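Local atomic coordinates of amine oxidase (Emericella nidulans, PDB entry 3PGB), a protein that probably catalyses the oxidative deamination of primary amines, as a dimeric enzyme carrying copper and one topaquinone cofactor per subunit. Residues 246-251 with 312-317; 81-84 with 88-91; 375-380 with 717-722; 293-296 with 300-303. All blocks are in the same frame, centred on the assembly; numbering follows the deposited sequence.

Contact 1 of 4, residues 246-251 with 312-317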
loop_
_atom_site.group_PDB
_atom_site.type_symbol
_atom_site.label_atom_id
_atom_site.label_comp_id
_atom_site.label_asym_id
_atom_site.label_seq_id
_atom_site.Cartn_x
_atom_site.Cartn_y
_atom_site.Cartn_z
ATOM N N ASP A 246 32.229 -15.938 13.014
ATOM C CA ASP A 246 33.017 -15.173 12.045
ATOM C C ASP A 246 32.272 -15.039 10.718
ATOM O O ASP A 246 31.766 -16.023 10.182
ATOM C CB ASP A 246 34.374 -15.850 11.806
ATOM C CG ASP A 246 35.239 -15.908 13.065
ATOM O OD1 ASP A 246 35.076 -15.036 13.953
ATOM O OD2 ASP A 246 36.087 -16.830 13.156
ATOM N N GLU A 247 32.206 -13.817 10.197
ATOM C CA GLU A 247 31.533 -13.539 8.919
ATOM C C GLU A 247 30.000 -13.711 8.968
ATOM O O GLU A 247 29.365 -14.054 7.964
ATOM C CB GLU A 247 32.171 -14.339 7.750
ATOM C CG GLU A 247 33.580 -13.841 7.361
ATOM C CD GLU A 247 33.957 -14.150 5.910
ATOM O OE1 GLU A 247 33.914 -13.217 5.061
ATOM O OE2 GLU A 247 34.295 -15.324 5.618
ATOM N N PHE A 248 29.420 -13.458 10.140
ATOM C CA PHE A 248 27.971 -13.274 10.288
ATOM C C PHE A 248 27.696 -12.000 11.099
ATOM O O PHE A 248 28.481 -11.642 11.972
ATOM C CB PHE A 248 27.334 -14.497 10.947
ATOM C CG PHE A 248 27.308 -15.716 10.060
ATOM C CD1 PHE A 248 26.430 -15.786 8.980
ATOM C CD2 PHE A 248 28.164 -16.793 10.299
ATOM C CE1 PHE A 248 26.395 -16.904 8.157
ATOM C CE2 PHE A 248 28.141 -17.920 9.477
ATOM C CZ PHE A 248 27.252 -17.974 8.403
ATOM N N ASP A 249 26.596 -11.313 10.803
ATOM C CA ASP A 249 26.294 -10.029 11.451
ATOM C C ASP A 249 25.070 -10.138 12.374
ATOM O O ASP A 249 24.149 -9.316 12.318
ATOM C CB ASP A 249 26.080 -8.943 10.384
ATOM C CG ASP A 249 26.283 -7.535 10.925
ATOM O OD1 ASP A 249 27.213 -7.321 11.726
ATOM O OD2 ASP A 249 25.513 -6.639 10.536
ATOM N N SER A 250 25.087 -11.139 13.250
ATOM C CA SER A 250 23.894 -11.519 14.000
ATOM C C SER A 250 23.910 -11.146 15.495
ATOM O O SER A 250 23.073 -11.635 16.254
ATOM C CB SER A 250 23.689 -13.028 13.849
ATOM O OG SER A 250 24.770 -13.742 14.424
ATOM N N GLU A 251 24.822 -10.271 15.918
ATOM C CA GLU A 251 24.986 -9.982 17.345
ATOM C C GLU A 251 23.745 -9.365 17.984
ATOM O O GLU A 251 23.418 -9.680 19.131
ATOM C CB GLU A 251 26.188 -9.074 17.599
ATOM C CG GLU A 251 26.436 -8.818 19.096
ATOM C CD GLU A 251 27.748 -8.112 19.376
ATOM O OE1 GLU A 251 27.744 -7.194 20.224
ATOM O OE2 GLU A 251 28.775 -8.463 18.752
ATOM N N HIS A 312 21.160 -16.671 10.977
ATOM C CA HIS A 312 21.916 -16.387 9.760
ATOM C C HIS A 312 20.995 -16.297 8.549
ATOM O O HIS A 312 19.919 -16.878 8.539
ATOM C CB HIS A 312 22.978 -17.461 9.543
ATOM C CG HIS A 312 24.011 -17.511 10.623
ATOM N ND1 HIS A 312 24.917 -18.543 10.739
ATOM C CD2 HIS A 312 24.281 -16.659 11.640
ATOM C CE1 HIS A 312 25.704 -18.319 11.774
ATOM N NE2 HIS A 312 25.340 -17.182 12.338
ATOM N N THR A 313 21.441 -15.584 7.520
ATOM C CA THR A 313 20.591 -15.235 6.375
ATOM C C THR A 313 20.676 -16.214 5.204
ATOM O O THR A 313 19.868 -16.134 4.276
ATOM C CB THR A 313 20.946 -13.840 5.861
ATOM O OG1 THR A 313 22.341 -13.799 5.533
ATOM C CG2 THR A 313 20.645 -12.798 6.928
ATOM N N GLU A 314 21.663 -17.109 5.246
ATOM C CA GLU A 314 21.823 -18.202 4.274
ATOM C C GLU A 314 20.524 -18.977 4.014
ATOM O O GLU A 314 19.629 -19.021 4.864
ATOM C CB GLU A 314 22.892 -19.194 4.782
ATOM C CG GLU A 314 22.537 -19.855 6.150
ATOM C CD GLU A 314 23.647 -20.749 6.744
ATOM O OE1 GLU A 314 23.308 -21.603 7.604
ATOM O OE2 GLU A 314 24.841 -20.600 6.372
ATOM N N GLN A 315 20.441 -19.608 2.848
ATOM C CA GLN A 315 19.301 -20.461 2.524
ATOM C C GLN A 315 19.138 -21.552 3.580
ATOM O O GLN A 315 20.118 -22.153 4.006
ATOM C CB GLN A 315 19.484 -21.096 1.143
ATOM C CG GLN A 315 18.256 -21.839 0.608
ATOM C CD GLN A 315 18.040 -23.194 1.259
ATOM O OE1 GLN A 315 18.987 -23.850 1.691
ATOM N NE2 GLN A 315 16.785 -23.618 1.332
ATOM N N ARG A 316 17.905 -21.816 3.997
ATOM C CA ARG A 316 17.646 -22.885 4.958
ATOM C C ARG A 316 16.240 -23.463 4.862
ATOM O O ARG A 316 15.266 -22.724 4.733
ATOM C CB ARG A 316 17.871 -22.379 6.378
ATOM C CG ARG A 316 17.812 -23.477 7.419
ATOM C CD ARG A 316 18.443 -23.042 8.714
ATOM N NE ARG A 316 17.470 -22.390 9.581
ATOM C CZ ARG A 316 17.110 -22.810 10.793
ATOM N NH1 ARG A 316 17.647 -23.899 11.333
ATOM N NH2 ARG A 316 16.209 -22.113 11.477
ATOM N N GLY A 317 16.149 -24.788 4.964
ATOM C CA GLY A 317 14.878 -25.495 4.935
ATOM C C GLY A 317 14.603 -26.128 3.586
ATOM O O GLY A 317 15.464 -26.133 2.700
#
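Phe248 and His312 form a face-to-face aromatic stack, the tightly packed half of this contact: the ring centroids lie 3.4 Å apart and the planes differ by only 6°. The overlap is nearly complete. His312 ND1 sits above the centre of the phenyl ring, Phe248 CG lies over the imidazole in return, and the shortest approach is Phe248 CD2 to His312 CE1 at 3.2 Å. Although the rings are nearly parallel, the two side chains cross at about a right angle. Ser250 OG comes in at the imidazole edge, near its plane, 4.1 Å from His312 CD2.

The other side is looser. Glu314, its chain extended beyond CG, brings only OE2 near, 4.1 Å from Phe248 CZ and oblique to the ring. Here the two loops face the second subunit: Arg738 of that subunit packs on Phe248 and is hydrogen-bonded to Glu247 O, while Glu732 O of the same subunit accepts from Gln315 NE2. Gln315 NE2 also donates to Gly317 O at 3.2 Å.

Asp307 grips the polar edge of the imidazole: its OD2 is hydrogen-bonded to His312 NE2, and its OD1 is hydrogen-bonded to Ser250 OG. Such a carboxylate would probably favour a proton on NE2 and polarise the imidazole lying over the phenyl face.

Contact 2 of 4, residues 81-84 with 88-91; sequences KWLF and ELNL. With NAG (2-acetamido-2-deoxy-beta-D-glucopyranose), chain B.
Leu91 and Leu89 hold the end of helix 73-84 through three apolar meetings. Leu91 CD1 lies 3.7 Å from Leu83 CB and also approaches the Leu83 carbonyl oxygen, while Leu91 CB packs obliquely on the Phe84 ring, 3.8 Å from Phe84 CD1. The remaining meeting joins branch ends: Leu89 CD1 and Leu83 CD2 are 3.5 Å apart. Leu91 has CG anti to its carbonyl carbon (chi1 -60°), and with the second torsion near trans CD1 ends up against the helix.

No direct hydrogen bond joins the segments; two waters bridge the backbones instead. One lies 2.9 Å from Leu83 O and is hydrogen-bonded to Leu91 N; the other sits between Phe84 O and Leu91 O, 2.8 Å from the latter. The carbonyls of the last helical turn are thus linked to the returning chain.

Helix 73-84 and the adjoining antiparallel sheet form an alpha/beta unit, consistent with the small N-terminal domains of copper amine oxidases. From the sheet, Ile104 touches Leu83, Phe84 and Leu91, while Leu136 touches Leu89 and Leu91. Further out, the Phe84 ring stacks with Phe782.

Asn90 points away from the helix, at left-handed backbone angles (phi 47°, psi 60°), between the two inward leucines. Its ND2 is bonded covalently to C1 of an N-acetylglucosamine, within the sequon Asn90-Leu91-Thr92, and Asp101 OD1 is hydrogen-bonded to that sugar.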
loop_
_atom_site.group_PDB
_atom_site.type_symbol
_atom_site.label_atom_id
_atom_site.label_comp_id
_atom_site.label_asym_id
_atom_site.label_seq_id
_atom_site.Cartn_x
_atom_site.Cartn_y
_atom_site.Cartn_z
ATOM N N LYS A 81 42.817 21.161 3.530
ATOM C CA LYS A 81 44.132 21.792 3.601
ATOM C C LYS A 81 44.062 23.160 4.300
ATOM O O LYS A 81 44.894 23.472 5.153
ATOM C CB LYS A 81 44.720 21.930 2.185
ATOM C CG LYS A 81 46.141 22.495 2.118
ATOM C CD LYS A 81 46.146 24.026 2.174
ATOM N N TRP A 82 43.059 23.955 3.934
ATOM C CA TRP A 82 42.843 25.283 4.516
ATOM C C TRP A 82 42.601 25.216 6.017
ATOM O O TRP A 82 43.185 25.989 6.781
ATOM C CB TRP A 82 41.638 25.939 3.853
ATOM C CG TRP A 82 41.432 27.376 4.192
ATOM C CD1 TRP A 82 41.998 28.448 3.573
ATOM C CD2 TRP A 82 40.563 27.904 5.198
ATOM N NE1 TRP A 82 41.552 29.616 4.144
ATOM C CE2 TRP A 82 40.669 29.311 5.144
ATOM C CE3 TRP A 82 39.716 27.325 6.152
ATOM C CZ2 TRP A 82 39.956 30.150 6.005
ATOM C CZ3 TRP A 82 39.009 28.156 7.008
ATOM C CH2 TRP A 82 39.134 29.558 6.928
ATOM N N LEU A 83 41.736 24.290 6.431
ATOM C CA LEU A 83 41.379 24.136 7.841
ATOM C C LEU A 83 42.598 23.794 8.697
ATOM O O LEU A 83 42.734 24.299 9.807
ATOM C CB LEU A 83 40.285 23.072 8.025
ATOM C CG LEU A 83 38.854 23.484 7.670
ATOM C CD1 LEU A 83 37.911 22.280 7.647
ATOM C CD2 LEU A 83 38.342 24.534 8.638
ATOM N N PHE A 84 43.481 22.944 8.183
ATOM C CA PHE A 84 44.671 22.548 8.941
ATOM C C PHE A 84 45.689 23.676 9.024
ATOM O O PHE A 84 46.498 23.710 9.952
ATOM C CB PHE A 84 45.312 21.281 8.358
ATOM C CG PHE A 84 44.531 20.028 8.646
ATOM C CD1 PHE A 84 44.437 19.542 9.942
ATOM C CD2 PHE A 84 43.878 19.349 7.634
ATOM C CE1 PHE A 84 43.717 18.404 10.219
ATOM C CE2 PHE A 84 43.154 18.206 7.905
ATOM C CZ PHE A 84 43.076 17.732 9.201
ATOM N N GLU A 88 44.338 28.795 14.853
ATOM C CA GLU A 88 43.293 29.015 15.857
ATOM C C GLU A 88 42.394 27.790 16.059
ATOM O O GLU A 88 41.911 27.553 17.163
ATOM C CB GLU A 88 42.435 30.246 15.527
ATOM C CG GLU A 88 41.476 30.123 14.335
ATOM C CD GLU A 88 42.119 30.453 12.996
ATOM O OE1 GLU A 88 43.371 30.528 12.922
ATOM O OE2 GLU A 88 41.363 30.638 12.013
ATOM N N LEU A 89 42.171 27.025 14.995
ATOM C CA LEU A 89 41.377 25.802 15.076
ATOM C C LEU A 89 42.194 24.647 15.640
ATOM O O LEU A 89 41.635 23.703 16.182
ATOM C CB LEU A 89 40.836 25.423 13.696
ATOM C CG LEU A 89 39.876 26.422 13.064
ATOM C CD1 LEU A 89 39.450 25.933 11.686
ATOM C CD2 LEU A 89 38.666 26.655 13.972
ATOM N N ASN A 90 43.512 24.711 15.477
ATOM C CA ASN A 90 44.424 23.760 16.103
ATOM C C ASN A 90 43.950 22.319 15.903
ATOM O O ASN A 90 43.687 21.594 16.862
ATOM C CB ASN A 90 44.576 24.111 17.591
ATOM C CG ASN A 90 45.570 23.226 18.313
ATOM O OD1 ASN A 90 46.598 22.834 17.766
ATOM N ND2 ASN A 90 45.252 22.904 19.563
ATOM N N LEU A 91 43.844 21.921 14.637
ATOM C CA LEU A 91 43.282 20.630 14.263
ATOM C C LEU A 91 44.369 19.573 14.090
ATOM O O LEU A 91 45.474 19.879 13.642
ATOM C CB LEU A 91 42.486 20.759 12.963
ATOM C CG LEU A 91 41.299 21.724 12.982
ATOM C CD1 LEU A 91 40.827 22.003 11.575
ATOM C CD2 LEU A 91 40.157 21.179 13.840
HETATM C C1 NAG B . 46.041 22.068 20.427
HETATM C C2 NAG B . 45.955 22.534 21.877
HETATM C C3 NAG B . 46.727 21.620 22.814
HETATM C C4 NAG B . 46.287 20.179 22.592
HETATM C C5 NAG B . 46.414 19.813 21.114
HETATM C C6 NAG B . 45.899 18.400 20.863
HETATM C C7 NAG B . 45.780 24.878 22.535
HETATM C C8 NAG B . 46.450 26.219 22.523
HETATM N N2 NAG B . 46.460 23.889 21.959
HETATM O O3 NAG B . 46.466 22.004 24.145
HETATM O O4 NAG B . 47.112 19.338 23.367
HETATM O O5 NAG B . 45.669 20.713 20.321
HETATM O O6 NAG B . 45.767 18.145 19.487
HETATM O O7 NAG B . 44.675 24.745 23.065
HETATM O O HOH W 1 44.225 23.633 12.204
HETATM O O HOH W 2 46.524 21.990 12.153
#

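Contact 3 of 4, residues 375-380 with 717-722; sequences RVLYEL and VAFTPL
In the buried core of the large beta-sandwich catalytic domain, Leu377 and Leu380 of strand 374-389 meet Phe719 of strand 714-722. The contact is wholly apolar and runs through side chains, with no hydrogen bond between the segments. Leu380 reaches the ring with both branches: CD1 and CD2 each lie 3.8 Å from Phe719 CE2, and CD1 sits at the ring edge, in its plane. The two side chains slide past each other in opposite directions. Leu377 instead crosses Phe719 at about a right angle and approaches obliquely, its CD1 3.9 Å from Phe719 CD2.

Leucines three positions apart would normally face opposite ways on a regular strand. That both point toward Phe719 is consistent with the corner at Tyr378, which has helix-like angles (phi -69°, psi -36°). Tyr378 and Glu379 both bond through their backbones to Asp541, as expected at a bulge-like irregularity.

Phe542 meets the Phe719 ring edge-to-face and touches Leu377. Asp541 and Phe542 are ligands of a calcium ion, about 8 Å from the Leu377 side chain. The result is a hydrophobic cluster close to a calcium site, joining facing strands of the copper amine oxidase beta-sandwich.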
loop_
_atom_site.group_PDB
_atom_site.type_symbol
_atom_site.label_atom_id
_atom_site.label_comp_id
_atom_site.label_asym_id
_atom_site.label_seq_id
_atom_site.Cartn_x
_atom_site.Cartn_y
_atom_site.Cartn_z
ATOM N N ARG A 375 7.248 23.720 -11.550
ATOM C CA ARG A 375 7.704 23.186 -10.270
ATOM C C ARG A 375 6.511 22.801 -9.389
ATOM O O ARG A 375 5.531 23.540 -9.312
ATOM C CB ARG A 375 8.582 24.207 -9.534
ATOM C CG ARG A 375 9.127 23.684 -8.203
ATOM C CD ARG A 375 10.083 24.656 -7.523
ATOM N NE ARG A 375 11.178 25.053 -8.413
ATOM C CZ ARG A 375 11.417 26.291 -8.851
ATOM N NH1 ARG A 375 10.665 27.320 -8.480
ATOM N NH2 ARG A 375 12.439 26.500 -9.668
ATOM N N VAL A 376 6.602 21.638 -8.743
ATOM C CA VAL A 376 5.625 21.233 -7.727
ATOM C C VAL A 376 6.273 21.105 -6.346
ATOM O O VAL A 376 5.615 21.336 -5.340
ATOM C CB VAL A 376 4.885 19.926 -8.106
ATOM C CG1 VAL A 376 4.736 19.816 -9.620
ATOM C CG2 VAL A 376 5.584 18.714 -7.535
ATOM N N LEU A 377 7.556 20.746 -6.306
ATOM C CA LEU A 377 8.312 20.650 -5.057
ATOM C C LEU A 377 9.715 21.229 -5.230
ATOM O O LEU A 377 10.478 20.784 -6.090
ATOM C CB LEU A 377 8.423 19.187 -4.619
ATOM C CG LEU A 377 7.149 18.469 -4.148
ATOM C CD1 LEU A 377 7.096 17.039 -4.661
ATOM C CD2 LEU A 377 7.038 18.495 -2.630
ATOM N N TYR A 378 10.049 22.232 -4.423
ATOM C CA TYR A 378 11.409 22.770 -4.401
ATOM C C TYR A 378 12.373 21.746 -3.808
ATOM O O TYR A 378 13.513 21.642 -4.248
ATOM C CB TYR A 378 11.483 24.088 -3.605
ATOM C CG TYR A 378 12.903 24.571 -3.373
ATOM C CD1 TYR A 378 13.615 25.216 -4.380
ATOM C CD2 TYR A 378 13.541 24.357 -2.158
ATOM C CE1 TYR A 378 14.916 25.647 -4.178
ATOM C CE2 TYR A 378 14.845 24.780 -1.948
ATOM C CZ TYR A 378 15.527 25.423 -2.962
ATOM O OH TYR A 378 16.823 25.840 -2.750
ATOM N N GLU A 379 11.903 21.002 -2.811
ATOM C CA GLU A 379 12.743 20.080 -2.056
ATOM C C GLU A 379 11.915 18.927 -1.475
ATOM O O GLU A 379 10.829 19.148 -0.937
ATOM C CB GLU A 379 13.459 20.829 -0.925
ATOM C CG GLU A 379 14.415 19.951 -0.104
ATOM C CD GLU A 379 15.002 20.660 1.110
ATOM O OE1 GLU A 379 15.902 20.071 1.744
ATOM O OE2 GLU A 379 14.564 21.792 1.442
ATOM N N LEU A 380 12.437 17.708 -1.612
ATOM C CA LEU A 380 11.856 16.497 -1.023
ATOM C C LEU A 380 13.008 15.637 -0.509
ATOM O O LEU A 380 13.928 15.330 -1.256
ATOM C CB LEU A 380 11.045 15.731 -2.071
ATOM C CG LEU A 380 10.271 14.463 -1.672
ATOM C CD1 LEU A 380 9.293 14.709 -0.533
ATOM C CD2 LEU A 380 9.522 13.902 -2.888
ATOM N N VAL A 717 3.802 7.346 1.394
ATOM C CA VAL A 717 2.865 8.422 1.075
ATOM C C VAL A 717 2.919 8.673 -0.425
ATOM O O VAL A 717 3.857 8.259 -1.094
ATOM C CB VAL A 717 3.191 9.740 1.824
ATOM C CG1 VAL A 717 2.805 9.633 3.289
ATOM C CG2 VAL A 717 4.661 10.108 1.672
ATOM N N ALA A 718 1.901 9.343 -0.945
ATOM C CA ALA A 718 1.828 9.641 -2.362
ATOM C C ALA A 718 1.282 11.045 -2.570
ATOM O O ALA A 718 0.340 11.457 -1.900
ATOM C CB ALA A 718 0.952 8.636 -3.052
ATOM N N PHE A 719 1.895 11.780 -3.490
ATOM C CA PHE A 719 1.421 13.105 -3.865
ATOM C C PHE A 719 0.807 12.945 -5.238
ATOM O O PHE A 719 1.478 12.484 -6.156
ATOM C CB PHE A 719 2.566 14.127 -3.911
ATOM C CG PHE A 719 3.555 14.000 -2.788
ATOM C CD1 PHE A 719 3.144 13.698 -1.504
ATOM C CD2 PHE A 719 4.907 14.227 -3.012
ATOM C CE1 PHE A 719 4.060 13.602 -0.469
ATOM C CE2 PHE A 719 5.828 14.135 -1.978
ATOM C CZ PHE A 719 5.404 13.819 -0.707
ATOM N N THR A 720 -0.466 13.300 -5.372
ATOM C CA THR A 720 -1.183 13.151 -6.633
ATOM C C THR A 720 -1.870 14.460 -7.008
ATOM O O THR A 720 -2.332 15.172 -6.129
ATOM C CB THR A 720 -2.230 12.016 -6.549
ATOM O OG1 THR A 720 -2.670 11.674 -7.867
ATOM C CG2 THR A 720 -3.444 12.424 -5.699
ATOM N N PRO A 721 -1.928 14.792 -8.312
ATOM C CA PRO A 721 -2.638 16.001 -8.718
ATOM C C PRO A 721 -4.093 15.999 -8.263
ATOM O O PRO A 721 -4.734 14.948 -8.256
ATOM C CB PRO A 721 -2.559 15.956 -10.247
ATOM C CG PRO A 721 -1.313 15.225 -10.519
ATOM C CD PRO A 721 -1.249 14.164 -9.459
ATOM N N LEU A 722 -4.584 17.165 -7.857
ATOM C CA LEU A 722 -5.950 17.316 -7.376
ATOM C C LEU A 722 -6.506 18.608 -7.967
ATOM O O LEU A 722 -6.054 19.696 -7.613
ATOM C CB LEU A 722 -5.966 17.350 -5.848
ATOM C CG LEU A 722 -7.306 17.130 -5.141
ATOM C CD1 LEU A 722 -8.288 18.229 -5.492
ATOM C CD2 LEU A 722 -7.887 15.768 -5.476
#

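Contact 4 of 4, residues 293-296 with 300-303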
loop_
_atom_site.group_PDB
_atom_site.type_symbol
_atom_site.label_atom_id
_atom_site.label_comp_id
_atom_site.label_asym_id
_atom_site.label_seq_id
_atom_site.Cartn_x
_atom_site.Cartn_y
_atom_site.Cartn_z
ATOM N N ALA A 293 24.745 -12.609 45.875
ATOM C CA ALA A 293 23.464 -13.147 45.435
ATOM C C ALA A 293 23.645 -14.251 44.399
ATOM O O ALA A 293 23.020 -15.304 44.507
ATOM C CB ALA A 293 22.584 -12.039 44.879
ATOM N N TYR A 294 24.506 -14.010 43.407
ATOM C CA TYR A 294 24.737 -14.973 42.328
ATOM C C TYR A 294 25.105 -16.351 42.865
ATOM O O TYR A 294 24.421 -17.342 42.582
ATOM C CB TYR A 294 25.840 -14.485 41.379
ATOM C CG TYR A 294 26.014 -15.380 40.173
ATOM C CD1 TYR A 294 27.009 -16.346 40.137
ATOM C CD2 TYR A 294 25.154 -15.279 39.079
ATOM C CE1 TYR A 294 27.159 -17.180 39.033
ATOM C CE2 TYR A 294 25.288 -16.105 37.977
ATOM C CZ TYR A 294 26.293 -17.052 37.959
ATOM O OH TYR A 294 26.430 -17.876 36.872
ATOM N N TRP A 295 26.177 -16.401 43.651
ATOM C CA TRP A 295 26.708 -17.666 44.173
ATOM C C TRP A 295 25.949 -18.236 45.388
ATOM O O TRP A 295 26.336 -19.280 45.915
ATOM C CB TRP A 295 28.196 -17.522 44.521
ATOM C CG TRP A 295 29.073 -17.185 43.352
ATOM C CD1 TRP A 295 29.702 -15.997 43.116
ATOM C CD2 TRP A 295 29.424 -18.048 42.264
ATOM N NE1 TRP A 295 30.422 -16.069 41.949
ATOM C CE2 TRP A 295 30.268 -17.315 41.406
ATOM C CE3 TRP A 295 29.104 -19.369 41.929
ATOM C CZ2 TRP A 295 30.801 -17.859 40.235
ATOM C CZ3 TRP A 295 29.635 -19.911 40.760
ATOM C CH2 TRP A 295 30.474 -19.154 39.930
ATOM N N SER A 296 24.882 -17.570 45.832
ATOM C CA SER A 296 24.007 -18.140 46.859
ATOM C C SER A 296 23.238 -19.346 46.317
ATOM O O SER A 296 22.938 -19.403 45.121
ATOM C CB SER A 296 22.993 -17.110 47.356
ATOM O OG SER A 296 23.637 -16.062 48.047
ATOM N N VAL A 300 18.639 -18.070 40.487
ATOM C CA VAL A 300 18.159 -18.446 39.164
ATOM C C VAL A 300 19.125 -17.961 38.086
ATOM O O VAL A 300 19.340 -16.758 37.924
ATOM C CB VAL A 300 16.748 -17.885 38.903
ATOM C CG1 VAL A 300 16.329 -18.130 37.466
ATOM C CG2 VAL A 300 15.752 -18.513 39.866
ATOM N N LYS A 301 19.707 -18.915 37.364
ATOM C CA LYS A 301 20.627 -18.628 36.275
ATOM C C LYS A 301 19.885 -18.894 34.984
ATOM O O LYS A 301 19.340 -19.981 34.807
ATOM C CB LYS A 301 21.859 -19.526 36.366
ATOM C CG LYS A 301 22.659 -19.331 37.642
ATOM C CD LYS A 301 23.798 -20.343 37.762
ATOM C CE LYS A 301 24.582 -20.133 39.054
ATOM N NZ LYS A 301 25.626 -21.169 39.296
ATOM N N LEU A 302 19.851 -17.903 34.096
ATOM C CA LEU A 302 19.097 -18.009 32.844
ATOM C C LEU A 302 20.023 -18.179 31.635
ATOM O O LEU A 302 21.143 -17.664 31.615
ATOM C CB LEU A 302 18.193 -16.785 32.668
ATOM C CG LEU A 302 17.169 -16.563 33.786
ATOM C CD1 LEU A 302 16.404 -15.265 33.576
ATOM C CD2 LEU A 302 16.207 -17.740 33.891
ATOM N N LYS A 303 19.527 -18.892 30.626
ATOM C CA LYS A 303 20.346 -19.342 29.500
ATOM C C LYS A 303 20.702 -18.221 28.512
ATOM O O LYS A 303 19.930 -17.281 28.328
ATOM C CB LYS A 303 19.623 -20.463 28.738
ATOM C CG LYS A 303 19.353 -21.747 29.539
ATOM C CD LYS A 303 18.370 -22.652 28.768
ATOM C CE LYS A 303 17.785 -23.791 29.622
ATOM N NZ LYS A 303 18.670 -24.993 29.662
#
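Past the last turn of helix 287-294, Ser296 N bonds back to Ala293 O at 3.2 Å, and the chain then returns so that the CA atoms of Tyr294 and Val300 come within 8.1 Å. This turn and its following loop pack beside helix 200-207, in an alpha/beta region consistent with an N-terminal domain of the copper amine oxidase family.

Lys301 carries the second segment's share. Its chain is extended beyond CG and crosses Tyr294 at about a right angle, touching with its methylenes: CE lies 3.6 Å from Tyr294 OH, with CD close behind. The approach is oblique to the ring. With Tyr294 CG anti to the backbone N (chi1 -174°), the phenol is sent out toward the lysine.

The polar ends converge on Asp205 of helix 200-207, outside both segments. Asp205 OD2 is salt-bridged to Lys301 NZ and hydrogen-bonded to Tyr294 OH, and probably offsets the lysine charge. Ile202 and Leu206 of the same helix touch Tyr294.

Trp295, exposed, approaches more loosely, its CZ3 4.4 Å from Lys301 NZ. One face of its indole is held by the neighbouring tyrosine, Tyr294 CD1 standing 3.6 Å above the ring centre.

How the contacts relate
From the N terminus, contact 2 comes first and closes a short turn, returning residues 88-91 onto the end of helix 73-84. Contact 1 opens next: residues 246-251 and 312-317 close a loop of 60 residues that contains strands 255-263, 273-279 and 282-284 and helix 287-294. Contact 4 is nested inside this loop and closes a small turn after that helix; its nearest atoms are about 12 Å from contact 1. Contact 3 follows in series, spanning 336 residues of the catalytic domain between strands 374-389 and 714-722. None cross. Contacts 1 and 3, on opposite sides of the chain's centre, both reach the second subunit, whereas contacts 2 and 4 do not.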